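Local coordinates for protein AvrRpt2 (Erwinia amylovora, PDB 6HQZ) that is a type III effector of a plant pathogen, a papain-like cysteine protease of the C70 family that probably cleaves host proteins, at residues G84-L87 with C88-P92. Numbering follows the deposited sequence.
Sequences GNLL and CRHGP
R89 reaches back one helical turn and holds the amide oxygen of N85 with two nitrogens on the side of its guanidinium group. NE donates over 2.6 Å to N85 OD1 from above the carbonyl plane, whereas NH2, at 3.0 Å from N85 OD1, lies in that plane on a lone pair. The oxygen sits close to the guanidinium plane, but the amide is turned steeply against it, the planes 74° apart. N85 places its amide here with CG anti to the backbone N (chi1 178°), and ND2 bonds to E82, which probably sets which end of the amide faces the arginine.

One residue further on, L86 sends CD2 to the edge of the H90 ring, 3.7 Å from H90 CE1, while R89 CB lies over one ring face; Y151 stacks on the same histidine. L87 turns its branched end inward to I93 and L109, as suits a leucine on the helix's buried side.

The backbone keeps the helical i to i+4 bonds, from C88 N to G84 O (2.9 Å) as far as G91 N to L87 O. G91 then leaves the helix with positive phi, where a side chain would jam against the preceding carbonyl oxygen, hence glycine. C88 forms a disulfide with C88 of the second subunit, which places this C-terminal end of helix 80-90 at the dimer interface, just before strand 93-98 of the papain-like fold's antiparallel sheet.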
ATOM      1  N   GLY A  84       0.021  -1.700   6.127  1.00 34.57           N
ATOM      2  CA  GLY A  84      -0.173  -0.568   5.210  1.00 35.09           C
ATOM      3  C   GLY A  84      -0.242  -1.020   3.762  1.00 36.97           C
ATOM      4  O   GLY A  84      -1.123  -0.610   2.984  1.00 35.86           O
ATOM      5  N   ASN A  85       0.695  -1.893   3.405  1.00 36.87           N
ATOM      6  CA  ASN A  85       0.676  -2.471   2.089  1.00 39.99           C
ATOM      7  C   ASN A  85      -0.689  -3.148   1.853  1.00 37.84           C
ATOM      8  O   ASN A  85      -1.297  -2.927   0.825  1.00 37.44           O
ATOM      9  CB  ASN A  85       1.849  -3.444   2.001  1.00 41.94           C
ATOM     10  CG  ASN A  85       1.936  -4.183   0.693  1.00 45.74           C
ATOM     11  OD1 ASN A  85       1.521  -3.700  -0.377  1.00 47.05           O
ATOM     12  ND2 ASN A  85       2.569  -5.367   0.759  1.00 48.02           N
ATOM     13  N   LEU A  86      -1.163  -3.954   2.816  1.00 34.97           N
ATOM     14  CA  LEU A  86      -2.441  -4.659   2.678  1.00 34.34           C
ATOM     15  C   LEU A  86      -3.635  -3.723   2.481  1.00 33.59           C
ATOM     16  O   LEU A  86      -4.472  -3.960   1.607  1.00 34.96           O
ATOM     17  CB  LEU A  86      -2.696  -5.592   3.879  1.00 32.98           C
ATOM     18  CG  LEU A  86      -1.850  -6.884   3.827  1.00 33.96           C
ATOM     19  CD1 LEU A  86      -1.943  -7.684   5.128  1.00 33.60           C
ATOM     20  CD2 LEU A  86      -2.253  -7.773   2.651  1.00 35.52           C
ATOM     21  N   LEU A  87      -3.704  -2.671   3.287  1.00 32.86           N
ATOM     22  CA  LEU A  87      -4.774  -1.639   3.145  1.00 32.57           C
ATOM     23  C   LEU A  87      -4.727  -0.890   1.808  1.00 35.05           C
ATOM     24  O   LEU A  87      -5.749  -0.581   1.178  1.00 34.43           O
ATOM     25  CB  LEU A  87      -4.625  -0.631   4.281  1.00 32.24           C
ATOM     26  CG  LEU A  87      -4.947  -1.127   5.681  1.00 30.08           C
ATOM     27  CD1 LEU A  87      -4.365  -0.237   6.753  1.00 29.71           C
ATOM     28  CD2 LEU A  87      -6.431  -1.261   5.822  1.00 29.61           C
ATOM     29  N   CYS A  88      -3.517  -0.627   1.370  1.00 37.41           N
ATOM     30  CA  CYS A  88      -3.265  -0.011   0.045  1.00 39.87           C
ATOM     31  C   CYS A  88      -3.788  -0.876  -1.124  1.00 40.90           C
ATOM     32  O   CYS A  88      -4.375  -0.349  -2.060  1.00 41.42           O
ATOM     33  CB  CYS A  88      -1.772   0.255  -0.096  1.00 42.69           C
ATOM     34  SG  CYS A  88      -1.309   1.154  -1.600  1.00 47.75           S
ATOM     35  N   ARG A  89      -3.682  -2.210  -1.013  1.00 40.14           N
ATOM     36  CA  ARG A  89      -4.154  -3.098  -2.076  1.00 42.05           C
ATOM     37  C   ARG A  89      -5.624  -3.351  -2.058  1.00 41.53           C
ATOM     38  O   ARG A  89      -6.265  -3.358  -3.101  1.00 41.38           O
ATOM     39  CB  ARG A  89      -3.467  -4.442  -2.001  1.00 43.14           C
ATOM     40  CG  ARG A  89      -2.011  -4.357  -2.319  1.00 46.96           C
ATOM     41  CD  ARG A  89      -1.307  -5.593  -1.829  1.00 48.14           C
ATOM     42  NE  ARG A  89       0.120  -5.332  -1.838  1.00 50.80           N
ATOM     43  CZ  ARG A  89       1.019  -6.047  -2.483  1.00 56.70           C
ATOM     44  NH1 ARG A  89       0.662  -7.122  -3.189  1.00 59.85           N
ATOM     45  NH2 ARG A  89       2.300  -5.679  -2.428  1.00 58.76           N
ATOM     46  N   HIS A  90      -6.158  -3.580  -0.840  1.00 38.70           N
ATOM     47  CA  HIS A  90      -7.464  -4.189  -0.651  1.00 39.45           C
ATOM     48  C   HIS A  90      -8.507  -3.280  -0.048  1.00 39.08           C
ATOM     49  O   HIS A  90      -9.684  -3.578  -0.154  1.00 40.13           O
ATOM     50  CB  HIS A  90      -7.295  -5.404   0.274  1.00 39.52           C
ATOM     51  CG  HIS A  90      -6.308  -6.384  -0.269  1.00 42.01           C
ATOM     52  ND1 HIS A  90      -5.158  -6.739   0.404  1.00 42.16           N
ATOM     53  CD2 HIS A  90      -6.262  -7.007  -1.468  1.00 43.13           C
ATOM     54  CE1 HIS A  90      -4.471  -7.587  -0.343  1.00 44.25           C
ATOM     55  NE2 HIS A  90      -5.123  -7.772  -1.479  1.00 45.33           N
ATOM     56  N   GLY A  91      -8.092  -2.164   0.536  1.00 37.66           N
ATOM     57  CA  GLY A  91      -9.029  -1.226   1.092  1.00 35.55           C
ATOM     58  C   GLY A  91      -9.242  -1.619   2.518  1.00 32.62           C
ATOM     59  O   GLY A  91      -8.397  -2.323   3.097  1.00 29.57           O
ATOM     60  N   PRO A  92     -10.338  -1.152   3.110  1.00 30.96           N
ATOM     61  CA  PRO A  92     -10.513  -1.517   4.531  1.00 29.20           C
ATOM     62  C   PRO A  92     -10.676  -3.032   4.799  1.00 27.06           C
ATOM     63  O   PRO A  92     -11.212  -3.827   3.961  1.00 27.21           O
ATOM     64  CB  PRO A  92     -11.774  -0.769   4.940  1.00 28.41           C
ATOM     65  CG  PRO A  92     -12.458  -0.384   3.689  1.00 31.68           C
ATOM     66  CD  PRO A  92     -11.452  -0.368   2.564  1.00 32.01           C
TER